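Local coordinates for protein tryptophanyl-tRNA synthetase (Campylobacter jejuni subsp. jejuni, PDB 3TZL) that probably catalyses the ATP-dependent attachment of tryptophan to its cognate tRNA, as a homodimeric class I aminoacyl-tRNA synthetase, at residues B[9-14]-B[40-45]; B[36-41]-B[78-83]; B[86-91]-B[135-140]. All coordinates share one frame; numbering follows the deposited sequence.

Interaction 1 (B[9-14]-B[40-45]). With TRP (tryptophan), chain J; PO4 (phosphate ion), chain K.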
loop_
_atom_site.group_PDB
_atom_site.type_symbol
_atom_site.label_atom_id
_atom_site.label_comp_id
_atom_site.label_asym_id
_atom_site.label_seq_id
_atom_site.Cartn_x
_atom_site.Cartn_y
_atom_site.Cartn_z
ATOM N N GLY B 9 1.398 3.202 -17.981
ATOM C CA GLY B 9 1.200 1.910 -17.368
ATOM C C GLY B 9 0.359 1.083 -18.315
ATOM O O GLY B 9 -0.555 1.595 -18.922
ATOM N N LEU B 10 0.668 -0.199 -18.452
ATOM C CA LEU B 10 -0.041 -1.025 -19.428
ATOM C C LEU B 10 -0.859 -2.118 -18.744
ATOM O O LEU B 10 -0.336 -2.898 -17.959
ATOM C CB LEU B 10 0.959 -1.627 -20.411
ATOM C CG LEU B 10 1.781 -0.628 -21.237
ATOM C CD1 LEU B 10 2.915 -1.342 -21.963
ATOM C CD2 LEU B 10 0.903 0.106 -22.233
ATOM N N GLN B 11 -2.153 -2.156 -19.022
ATOM C CA GLN B 11 -3.027 -3.107 -18.361
ATOM C C GLN B 11 -3.955 -3.749 -19.370
ATOM O O GLN B 11 -5.154 -3.464 -19.392
ATOM C CB GLN B 11 -3.852 -2.399 -17.289
ATOM C CG GLN B 11 -4.048 -3.207 -16.015
ATOM C CD GLN B 11 -4.906 -2.466 -15.014
ATOM O OE1 GLN B 11 -4.656 -1.291 -14.708
ATOM N NE2 GLN B 11 -5.946 -3.132 -14.523
ATOM N N PRO B 12 -3.404 -4.621 -20.218
ATOM C CA PRO B 12 -4.213 -5.225 -21.283
ATOM C C PRO B 12 -5.242 -6.188 -20.697
ATOM O O PRO B 12 -5.046 -6.680 -19.584
ATOM C CB PRO B 12 -3.181 -6.007 -22.114
ATOM C CG PRO B 12 -1.832 -5.564 -21.626
ATOM C CD PRO B 12 -2.026 -5.140 -20.204
ATOM N N SER B 13 -6.329 -6.428 -21.428
ATOM C CA SER B 13 -7.288 -7.465 -21.061
ATOM C C SER B 13 -7.690 -8.259 -22.298
ATOM O O SER B 13 -7.748 -7.713 -23.405
ATOM C CB SER B 13 -8.522 -6.873 -20.373
ATOM O OG SER B 13 -9.212 -5.982 -21.230
ATOM N N GLY B 14 -7.954 -9.549 -22.106
ATOM C CA GLY B 14 -8.291 -10.432 -23.205
ATOM C C GLY B 14 -7.185 -10.524 -24.245
ATOM O O GLY B 14 -6.002 -10.355 -23.942
ATOM N N PHE B 40 5.362 0.227 -18.129
ATOM C CA PHE B 40 5.372 -0.899 -17.214
ATOM C C PHE B 40 4.084 -1.684 -17.329
ATOM O O PHE B 40 3.040 -1.117 -17.657
ATOM C CB PHE B 40 5.607 -0.446 -15.767
ATOM C CG PHE B 40 4.544 0.479 -15.236
ATOM C CD1 PHE B 40 3.463 -0.030 -14.536
ATOM C CD2 PHE B 40 4.628 1.852 -15.442
ATOM C CE1 PHE B 40 2.477 0.805 -14.054
ATOM C CE2 PHE B 40 3.641 2.708 -14.958
ATOM C CZ PHE B 40 2.563 2.180 -14.261
ATOM N N ILE B 41 4.185 -2.993 -17.100
ATOM C CA ILE B 41 3.022 -3.857 -17.004
ATOM C C ILE B 41 2.437 -3.652 -15.606
ATOM O O ILE B 41 3.062 -3.994 -14.614
ATOM C CB ILE B 41 3.410 -5.345 -17.160
ATOM C CG1 ILE B 41 4.177 -5.573 -18.472
ATOM C CG2 ILE B 41 2.166 -6.234 -17.114
ATOM C CD1 ILE B 41 3.355 -5.213 -19.688
ATOM N N ALA B 42 1.243 -3.093 -15.536
ATOM C CA ALA B 42 0.696 -2.645 -14.263
ATOM C C ALA B 42 0.050 -3.799 -13.560
ATOM O O ALA B 42 -1.166 -3.844 -13.457
ATOM C CB ALA B 42 -0.339 -1.536 -14.495
ATOM N N ASN B 43 0.851 -4.735 -13.068
ATOM C CA ASN B 43 0.267 -5.928 -12.468
ATOM C C ASN B 43 -0.354 -5.735 -11.076
ATOM O O ASN B 43 -1.263 -6.488 -10.721
ATOM C CB ASN B 43 1.202 -7.163 -12.540
ATOM C CG ASN B 43 2.474 -7.027 -11.706
ATOM O OD1 ASN B 43 3.041 -5.945 -11.581
ATOM N ND2 ASN B 43 2.951 -8.155 -11.165
ATOM N N TYR B 44 0.103 -4.751 -10.293
ATOM C CA TYR B 44 -0.573 -4.508 -8.994
ATOM C C TYR B 44 -2.004 -4.095 -9.268
ATOM O O TYR B 44 -2.935 -4.582 -8.635
ATOM C CB TYR B 44 0.115 -3.425 -8.152
ATOM C CG TYR B 44 1.372 -3.871 -7.435
ATOM C CD1 TYR B 44 1.463 -5.119 -6.844
ATOM C CD2 TYR B 44 2.469 -3.029 -7.352
ATOM C CE1 TYR B 44 2.619 -5.503 -6.170
ATOM C CE2 TYR B 44 3.620 -3.400 -6.701
ATOM C CZ TYR B 44 3.699 -4.632 -6.115
ATOM O OH TYR B 44 4.869 -4.969 -5.463
ATOM N N HIS B 45 -2.175 -3.201 -10.233
ATOM C CA HIS B 45 -3.503 -2.691 -10.588
ATOM C C HIS B 45 -4.433 -3.775 -11.110
ATOM O O HIS B 45 -5.641 -3.685 -10.933
ATOM C CB HIS B 45 -3.394 -1.563 -11.614
ATOM C CG HIS B 45 -2.826 -0.287 -11.057
ATOM N ND1 HIS B 45 -3.604 0.661 -10.425
ATOM C CD2 HIS B 45 -1.560 0.195 -11.043
ATOM C CE1 HIS B 45 -2.837 1.664 -10.032
ATOM N NE2 HIS B 45 -1.594 1.410 -10.402
HETATM N N TRP J . -4.914 2.971 -14.837
HETATM C CA TRP J . -4.298 2.678 -16.135
HETATM C C TRP J . -5.272 1.946 -17.049
HETATM O O TRP J . -5.030 1.793 -18.251
HETATM C CB TRP J . -3.007 1.858 -15.961
HETATM C CG TRP J . -1.990 2.574 -15.124
HETATM C CD1 TRP J . -1.578 2.256 -13.858
HETATM C CD2 TRP J . -1.294 3.765 -15.491
HETATM N NE1 TRP J . -0.646 3.176 -13.420
HETATM C CE2 TRP J . -0.463 4.118 -14.403
HETATM C CE3 TRP J . -1.293 4.571 -16.637
HETATM C CZ2 TRP J . 0.372 5.236 -14.437
HETATM C CZ3 TRP J . -0.467 5.688 -16.666
HETATM C CH2 TRP J . 0.357 6.005 -15.575
HETATM O OXT TRP J . -6.322 1.498 -16.585
HETATM P P PO4 K . -8.609 -11.486 -18.959
HETATM O O1 PO4 K . -8.705 -12.362 -17.731
HETATM O O2 PO4 K . -7.690 -12.168 -19.951
HETATM O O3 PO4 K . -9.987 -11.323 -19.561
HETATM O O4 PO4 K . -8.073 -10.126 -18.569
#
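Leu-10, Gln-11 and Phe-40 bury the most surface where strand 5-10 runs parallel to strand 36-41 and both end at the bound tryptophan. Leu-10 is gripped through its backbone: its N reaches Phe-40 O at 2.7 Å, nearly along the C=O axis, and Ala-42 N donates to Leu-10 O at 2.9 Å, almost straight (176° at the hydrogen) but from above the carbonyl plane. On the other face Phe-40 holds CG between its backbone N and carbonyl carbon (chi1 61°), which lays the ring against Gly-9; Gly-9 CA sits 3.6 Å from the ring centroid in a CH-pi contact, and Phe-40 CZ meets the ligand NE1 at 3.5 Å. Gln-11, extended beyond CG, crosses His-45 at about a right angle and brings OE1 to 3.4 Å from His-45 CB. Beyond it the chain enters the predicted 'HIGH' region, probably part of the ATP site. The two backbone bonds fix the strand ends against each other, and the indole lies between the backbone of Gly-9, the edge of Phe-40 and a face of His-45, while Asp-134, which holds His-45 NE2, also bonds the ligand.

Interaction 2 (B[36-41]-B[78-83]). With TRP (tryptophan), chain J.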
loop_
_atom_site.group_PDB
_atom_site.type_symbol
_atom_site.label_atom_id
_atom_site.label_comp_id
_atom_site.label_asym_id
_atom_site.label_seq_id
_atom_site.Cartn_x
_atom_site.Cartn_y
_atom_site.Cartn_z
ATOM N N GLN B 36 11.491 9.995 -24.411
ATOM C CA GLN B 36 12.037 9.211 -23.310
ATOM C C GLN B 36 10.903 8.408 -22.691
ATOM O O GLN B 36 10.232 8.891 -21.780
ATOM C CB GLN B 36 12.668 10.126 -22.266
ATOM C CG GLN B 36 13.538 9.394 -21.254
ATOM C CD GLN B 36 13.866 10.248 -20.033
ATOM O OE1 GLN B 36 14.375 9.750 -19.033
ATOM N NE2 GLN B 36 13.570 11.538 -20.115
HETATM N N MSE B 37 10.691 7.188 -23.192
HETATM C CA MSE B 37 9.515 6.379 -22.838
HETATM C C MSE B 37 9.745 5.429 -21.654
HETATM O O MSE B 37 10.680 4.642 -21.674
HETATM C CB MSE B 37 9.061 5.547 -24.045
HETATM C CG MSE B 37 8.714 6.347 -25.314
HETATM SE SE MSE B 37 6.955 7.139 -25.167
HETATM C CE MSE B 37 5.854 5.551 -25.264
ATOM N N PHE B 38 8.866 5.484 -20.650
ATOM C CA PHE B 38 8.847 4.514 -19.550
ATOM C C PHE B 38 7.541 3.745 -19.655
ATOM O O PHE B 38 6.481 4.357 -19.709
ATOM C CB PHE B 38 8.877 5.227 -18.187
ATOM C CG PHE B 38 10.252 5.671 -17.756
ATOM C CD1 PHE B 38 10.747 5.326 -16.512
ATOM C CD2 PHE B 38 11.061 6.407 -18.608
ATOM C CE1 PHE B 38 12.023 5.733 -16.111
ATOM C CE2 PHE B 38 12.346 6.807 -18.211
ATOM C CZ PHE B 38 12.813 6.464 -16.959
HETATM N N MSE B 39 7.590 2.417 -19.675
HETATM C CA MSE B 39 6.359 1.645 -19.816
HETATM C C MSE B 39 6.439 0.481 -18.867
HETATM O O MSE B 39 7.469 -0.190 -18.801
HETATM C CB MSE B 39 6.196 1.114 -21.244
HETATM C CG MSE B 39 5.714 2.141 -22.279
HETATM SE SE MSE B 39 6.610 1.846 -23.988
HETATM C CE MSE B 39 8.370 2.070 -23.189
ATOM N N PHE B 40 5.362 0.227 -18.129
ATOM C CA PHE B 40 5.372 -0.899 -17.214
ATOM C C PHE B 40 4.084 -1.684 -17.329
ATOM O O PHE B 40 3.040 -1.117 -17.657
ATOM C CB PHE B 40 5.607 -0.446 -15.767
ATOM C CG PHE B 40 4.544 0.479 -15.236
ATOM C CD1 PHE B 40 3.463 -0.030 -14.536
ATOM C CD2 PHE B 40 4.628 1.852 -15.442
ATOM C CE1 PHE B 40 2.477 0.805 -14.054
ATOM C CE2 PHE B 40 3.641 2.708 -14.958
ATOM C CZ PHE B 40 2.563 2.180 -14.261
ATOM N N ILE B 41 4.185 -2.993 -17.100
ATOM C CA ILE B 41 3.022 -3.857 -17.004
ATOM C C ILE B 41 2.437 -3.652 -15.606
ATOM O O ILE B 41 3.062 -3.994 -14.614
ATOM C CB ILE B 41 3.410 -5.345 -17.160
ATOM C CG1 ILE B 41 4.177 -5.573 -18.472
ATOM C CG2 ILE B 41 2.166 -6.234 -17.114
ATOM C CD1 ILE B 41 3.355 -5.213 -19.688
ATOM N N VAL B 78 12.469 2.232 -21.039
ATOM C CA VAL B 78 12.517 1.548 -19.752
ATOM C C VAL B 78 11.225 0.786 -19.592
ATOM O O VAL B 78 10.155 1.382 -19.534
ATOM C CB VAL B 78 12.776 2.514 -18.589
ATOM C CG1 VAL B 78 12.739 1.786 -17.262
ATOM C CG2 VAL B 78 14.139 3.211 -18.794
ATOM N N PHE B 79 11.337 -0.543 -19.571
ATOM C CA PHE B 79 10.180 -1.424 -19.628
ATOM C C PHE B 79 10.247 -2.503 -18.553
ATOM O O PHE B 79 11.136 -3.342 -18.565
ATOM C CB PHE B 79 10.107 -2.068 -21.007
ATOM C CG PHE B 79 8.971 -3.034 -21.171
ATOM C CD1 PHE B 79 7.661 -2.583 -21.231
ATOM C CD2 PHE B 79 9.216 -4.396 -21.294
ATOM C CE1 PHE B 79 6.610 -3.473 -21.396
ATOM C CE2 PHE B 79 8.165 -5.293 -21.467
ATOM C CZ PHE B 79 6.860 -4.825 -21.518
ATOM N N TRP B 80 9.290 -2.492 -17.638
ATOM C CA TRP B 80 9.366 -3.380 -16.497
ATOM C C TRP B 80 7.993 -3.808 -16.021
ATOM O O TRP B 80 6.979 -3.326 -16.502
ATOM C CB TRP B 80 10.172 -2.730 -15.351
ATOM C CG TRP B 80 9.459 -1.673 -14.559
ATOM C CD1 TRP B 80 8.926 -1.807 -13.310
ATOM C CD2 TRP B 80 9.218 -0.309 -14.953
ATOM N NE1 TRP B 80 8.367 -0.616 -12.904
ATOM C CE2 TRP B 80 8.530 0.316 -13.896
ATOM C CE3 TRP B 80 9.511 0.436 -16.102
ATOM C CZ2 TRP B 80 8.138 1.657 -13.946
ATOM C CZ3 TRP B 80 9.120 1.765 -16.150
ATOM C CH2 TRP B 80 8.437 2.361 -15.080
ATOM N N LEU B 81 7.994 -4.768 -15.108
ATOM C CA LEU B 81 6.792 -5.293 -14.482
ATOM C C LEU B 81 6.651 -4.564 -13.150
ATOM O O LEU B 81 7.563 -4.579 -12.335
ATOM C CB LEU B 81 6.960 -6.788 -14.234
ATOM C CG LEU B 81 5.839 -7.563 -13.541
ATOM C CD1 LEU B 81 4.643 -7.599 -14.451
ATOM C CD2 LEU B 81 6.321 -8.978 -13.226
ATOM N N GLN B 82 5.512 -3.927 -12.945
ATOM C CA GLN B 82 5.329 -2.987 -11.842
ATOM C C GLN B 82 5.801 -3.528 -10.489
ATOM O O GLN B 82 6.528 -2.867 -9.755
ATOM C CB GLN B 82 3.851 -2.644 -11.752
ATOM C CG GLN B 82 3.519 -1.544 -10.774
ATOM C CD GLN B 82 2.039 -1.385 -10.652
ATOM O OE1 GLN B 82 1.281 -2.293 -11.017
ATOM N NE2 GLN B 82 1.605 -0.229 -10.174
ATOM N N SER B 83 5.395 -4.748 -10.183
ATOM C CA SER B 83 5.734 -5.400 -8.922
ATOM C C SER B 83 7.215 -5.755 -8.726
ATOM O O SER B 83 7.581 -6.249 -7.661
ATOM C CB SER B 83 4.900 -6.663 -8.787
ATOM O OG SER B 83 5.321 -7.619 -9.737
HETATM N N TRP J . -4.914 2.971 -14.837
HETATM C CA TRP J . -4.298 2.678 -16.135
HETATM C C TRP J . -5.272 1.946 -17.049
HETATM O O TRP J . -5.030 1.793 -18.251
HETATM C CB TRP J . -3.007 1.858 -15.961
HETATM C CG TRP J . -1.990 2.574 -15.124
HETATM C CD1 TRP J . -1.578 2.256 -13.858
HETATM C CD2 TRP J . -1.294 3.765 -15.491
HETATM N NE1 TRP J . -0.646 3.176 -13.420
HETATM C CE2 TRP J . -0.463 4.118 -14.403
HETATM C CE3 TRP J . -1.293 4.571 -16.637
HETATM C CZ2 TRP J . 0.372 5.236 -14.437
HETATM C CZ3 TRP J . -0.467 5.688 -16.666
HETATM C CH2 TRP J . 0.357 6.005 -15.575
HETATM O OXT TRP J . -6.322 1.498 -16.585
#
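The parallel sheet of the catalytic domain gains its third strand here: 78-81 pairs with 36-41 after a connection that includes helices 43-46 and 53-70. The axes of the two strands lie 4.6 Å apart at 16°, and the register is Phe-38 with Val-78, Met-39 with Phe-79, Phe-40 with Trp-80 and Ile-41 with Leu-81. Five backbone hydrogen bonds zip the pair. They alternate in direction, and the shortest joins Met-39 N to Val-78 O at 2.8 Å, nearly along the C=O axis. Met-39 O accepts the amide of Trp-80 and also receives Phe-79 CA in a CA-H...O contact of 3.1 Å.

On the face bearing Phe-38 and Phe-40, aromatic surfaces do the packing. Val-78 lies beside Phe-38 and sets CB over the centre of its ring, 4.0 Å from the centroid. Trp-80 keeps CG in the crowded position between N and carbonyl carbon (chi1 76°), so its six-membered ring receives Phe-40 CB over the centre of one face at 3.6 Å from the centroid. The Phe-40 and Trp-80 planes stand 36° apart, an oblique meeting. On the other face, Leu-81 CD1 touches Ile-41 CB at 3.7 Å, and Ile-41 CD1 reaches Phe-79 CZ at 4.0 Å.

Past the strand, Gln-82 extends alongside the Phe-40 ring, its CB 3.8 Å from Phe-40 CD1. Its buried amide is satisfied at both ends, OE1 by Tyr-44 N and NE2 by Asp-134 OD1, which makes it a second-shell support for a residue that binds the ligand. Because Phe-40 bonds with strand 5-10 through its own backbone, 36-41 lies between 5-10 and 78-81, an arrangement typical of the Rossmann-like fold of class I synthetases.

Interaction 3 (B[86-91]-B[135-140])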
loop_
_atom_site.group_PDB
_atom_site.type_symbol
_atom_site.label_atom_id
_atom_site.label_comp_id
_atom_site.label_asym_id
_atom_site.label_seq_id
_atom_site.Cartn_x
_atom_site.Cartn_y
_atom_site.Cartn_z
ATOM N N LYS B 86 9.571 -2.546 -5.909
ATOM C CA LYS B 86 8.714 -2.583 -4.733
ATOM C C LYS B 86 8.556 -1.227 -4.069
ATOM O O LYS B 86 7.618 -1.035 -3.303
ATOM C CB LYS B 86 9.248 -3.579 -3.706
ATOM C CG LYS B 86 9.495 -4.977 -4.227
ATOM C CD LYS B 86 8.208 -5.688 -4.519
ATOM C CE LYS B 86 8.501 -7.179 -4.645
ATOM N NZ LYS B 86 7.280 -7.783 -5.227
ATOM N N GLU B 87 9.486 -0.312 -4.347
ATOM C CA GLU B 87 9.443 1.046 -3.795
ATOM C C GLU B 87 8.077 1.683 -3.983
ATOM O O GLU B 87 7.620 2.454 -3.134
ATOM C CB GLU B 87 10.500 1.950 -4.441
ATOM C CG GLU B 87 11.931 1.735 -3.914
ATOM C CD GLU B 87 12.611 0.445 -4.420
ATOM O OE1 GLU B 87 12.056 -0.246 -5.310
ATOM O OE2 GLU B 87 13.704 0.117 -3.903
ATOM N N VAL B 88 7.410 1.342 -5.082
ATOM C CA VAL B 88 6.111 1.948 -5.365
ATOM C C VAL B 88 5.065 1.727 -4.272
ATOM O O VAL B 88 4.221 2.595 -4.043
ATOM C CB VAL B 88 5.552 1.555 -6.760
ATOM C CG1 VAL B 88 4.962 0.131 -6.753
ATOM C CG2 VAL B 88 4.520 2.583 -7.187
HETATM N N MSE B 89 5.139 0.592 -3.577
HETATM C CA MSE B 89 4.213 0.291 -2.473
HETATM C C MSE B 89 4.449 1.194 -1.272
HETATM O O MSE B 89 3.514 1.643 -0.619
HETATM C CB MSE B 89 4.375 -1.146 -2.019
HETATM C CG MSE B 89 3.890 -2.137 -3.022
HETATM SE SE MSE B 89 1.980 -2.404 -2.813
HETATM C CE MSE B 89 1.124 -0.830 -3.444
ATOM N N GLU B 90 5.714 1.432 -0.974
ATOM C CA GLU B 90 6.073 2.302 0.121
ATOM C C GLU B 90 5.629 3.721 -0.196
ATOM O O GLU B 90 5.043 4.387 0.650
ATOM C CB GLU B 90 7.577 2.232 0.361
ATOM C CG GLU B 90 7.997 2.789 1.710
ATOM C CD GLU B 90 9.288 2.181 2.202
ATOM O OE1 GLU B 90 9.317 1.699 3.367
ATOM O OE2 GLU B 90 10.273 2.192 1.430
ATOM N N LEU B 91 5.872 4.178 -1.430
ATOM C CA LEU B 91 5.464 5.529 -1.826
ATOM C C LEU B 91 3.949 5.720 -1.764
ATOM O O LEU B 91 3.462 6.755 -1.338
ATOM C CB LEU B 91 5.994 5.905 -3.216
ATOM C CG LEU B 91 5.678 7.343 -3.639
ATOM C CD1 LEU B 91 6.254 8.320 -2.615
ATOM C CD2 LEU B 91 6.184 7.697 -5.077
ATOM N N ILE B 135 3.213 7.328 -11.162
ATOM C CA ILE B 135 3.571 8.533 -11.889
ATOM C C ILE B 135 4.671 9.357 -11.197
ATOM O O ILE B 135 5.674 9.718 -11.823
ATOM C CB ILE B 135 2.317 9.378 -12.118
ATOM C CG1 ILE B 135 1.300 8.563 -12.938
ATOM C CG2 ILE B 135 2.667 10.696 -12.790
ATOM C CD1 ILE B 135 -0.101 9.100 -12.888
ATOM N N LEU B 136 4.498 9.616 -9.903
ATOM C CA LEU B 136 5.371 10.539 -9.166
ATOM C C LEU B 136 6.742 9.967 -8.851
ATOM O O LEU B 136 7.722 10.704 -8.789
ATOM C CB LEU B 136 4.711 10.993 -7.854
ATOM C CG LEU B 136 3.373 11.714 -7.984
ATOM C CD1 LEU B 136 2.817 12.175 -6.635
ATOM C CD2 LEU B 136 3.494 12.877 -8.933
ATOM N N LEU B 137 6.797 8.666 -8.595
ATOM C CA LEU B 137 8.059 7.977 -8.295
ATOM C C LEU B 137 9.133 8.258 -9.353
ATOM O O LEU B 137 10.299 8.444 -9.016
ATOM C CB LEU B 137 7.829 6.463 -8.149
ATOM C CG LEU B 137 8.986 5.521 -7.762
ATOM C CD1 LEU B 137 9.670 5.906 -6.434
ATOM C CD2 LEU B 137 8.484 4.095 -7.692
ATOM N N PHE B 138 8.725 8.363 -10.616
ATOM C CA PHE B 138 9.667 8.515 -11.735
ATOM C C PHE B 138 9.810 9.910 -12.333
ATOM O O PHE B 138 10.389 10.060 -13.400
ATOM C CB PHE B 138 9.324 7.496 -12.821
ATOM C CG PHE B 138 9.327 6.095 -12.308
ATOM C CD1 PHE B 138 10.521 5.425 -12.112
ATOM C CD2 PHE B 138 8.156 5.475 -11.960
ATOM C CE1 PHE B 138 10.537 4.151 -11.607
ATOM C CE2 PHE B 138 8.165 4.197 -11.435
ATOM C CZ PHE B 138 9.361 3.536 -11.253
ATOM N N ASP B 139 9.316 10.924 -11.623
ATOM C CA ASP B 139 9.324 12.297 -12.109
ATOM C C ASP B 139 8.719 12.454 -13.510
ATOM O O ASP B 139 9.221 13.225 -14.322
ATOM C CB ASP B 139 10.730 12.909 -12.061
ATOM C CG ASP B 139 11.136 13.316 -10.653
ATOM O OD1 ASP B 139 10.662 14.368 -10.167
ATOM O OD2 ASP B 139 11.921 12.577 -10.028
ATOM N N THR B 140 7.633 11.726 -13.755
ATOM C CA THR B 140 6.894 11.799 -15.006
ATOM C C THR B 140 6.450 13.214 -15.336
ATOM O O THR B 140 5.865 13.894 -14.499
ATOM C CB THR B 140 5.633 10.947 -14.910
ATOM O OG1 THR B 140 5.993 9.617 -14.536
ATOM C CG2 THR B 140 4.899 10.932 -16.253
#
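Phe-138 supplies the one aromatic ring of the two segments, and one of its faces carries Leu-137 CG, 3.9 Å above the plane and offset toward the rim. The ring does not touch 86-91; the meeting of the two helices is left to aliphatic groups.

Leu-137 is the main one. Its CG stands anti to the backbone N (chi1 -177°), which turns CD2 to Val-88 and brings CD1 near Leu-91 CD2. CD2 comes against the backbone and branch point of Val-88, 3.9 Å from Val-88 N and 4.0 Å from Val-88 CB, and it lies 4.4 Å from Glu-87 CB. From the other helix Leu-91, also with CG anti to its backbone N (chi1 -176°), crosses Leu-137 obliquely and sets CD2 3.7 Å from Leu-137 CB. The same methyl is equally near Leu-137 N, so it rests on the backbone of helix 122-137 as well as on the side chain. No hydrogen bond joins the segments, and the small buried area of 190 Å² agrees with a contact made by a few methyl groups.

Just past the helix, Thr-140 OG1 donates to Ile-135 O over 2.7 Å, in the carbonyl plane and on a lone pair. The contact thus joins helix 87-96 to the end of helix 122-137, the helix that carries Met-131, Asp-134 and Ile-135 of the tryptophan pocket, and Val-88 packs on Asp-134 itself. On helix 87-96, Glu-90 pairs with Lys-86 NZ of the second subunit.

Around the contact, helix 291-320 lies against Glu-87 and Leu-137, helix 43-46 meets Val-88 through Tyr-44, and strand 78-81 reaches Phe-138 through Trp-80, whose ring plane stands at about 60° to that of Phe-138.

All three contacts are mostly buried, but they differ in what binds them. Interactions 1 and 2 share strand 36-41 and pair its two edges, so backbone hydrogen bonds set their register; interaction 3 joins helices through aliphatic contact alone. Distance from the chain's centre grows from about 8 Å to 12 Å and 20 Å, measured at the contact centres. All three reach the second subunit, interaction 2 only through Ser-83. The strand pairs also meet where Asn-43 ND2 lies 2.8 Å from Ser-83 OG, a probable hydrogen bond, while aromatic rings link interactions 2 and 3. Across the strand pairs, then, the backbone bonds; across the helix pair the hold is apolar, made chiefly by leucine methyls.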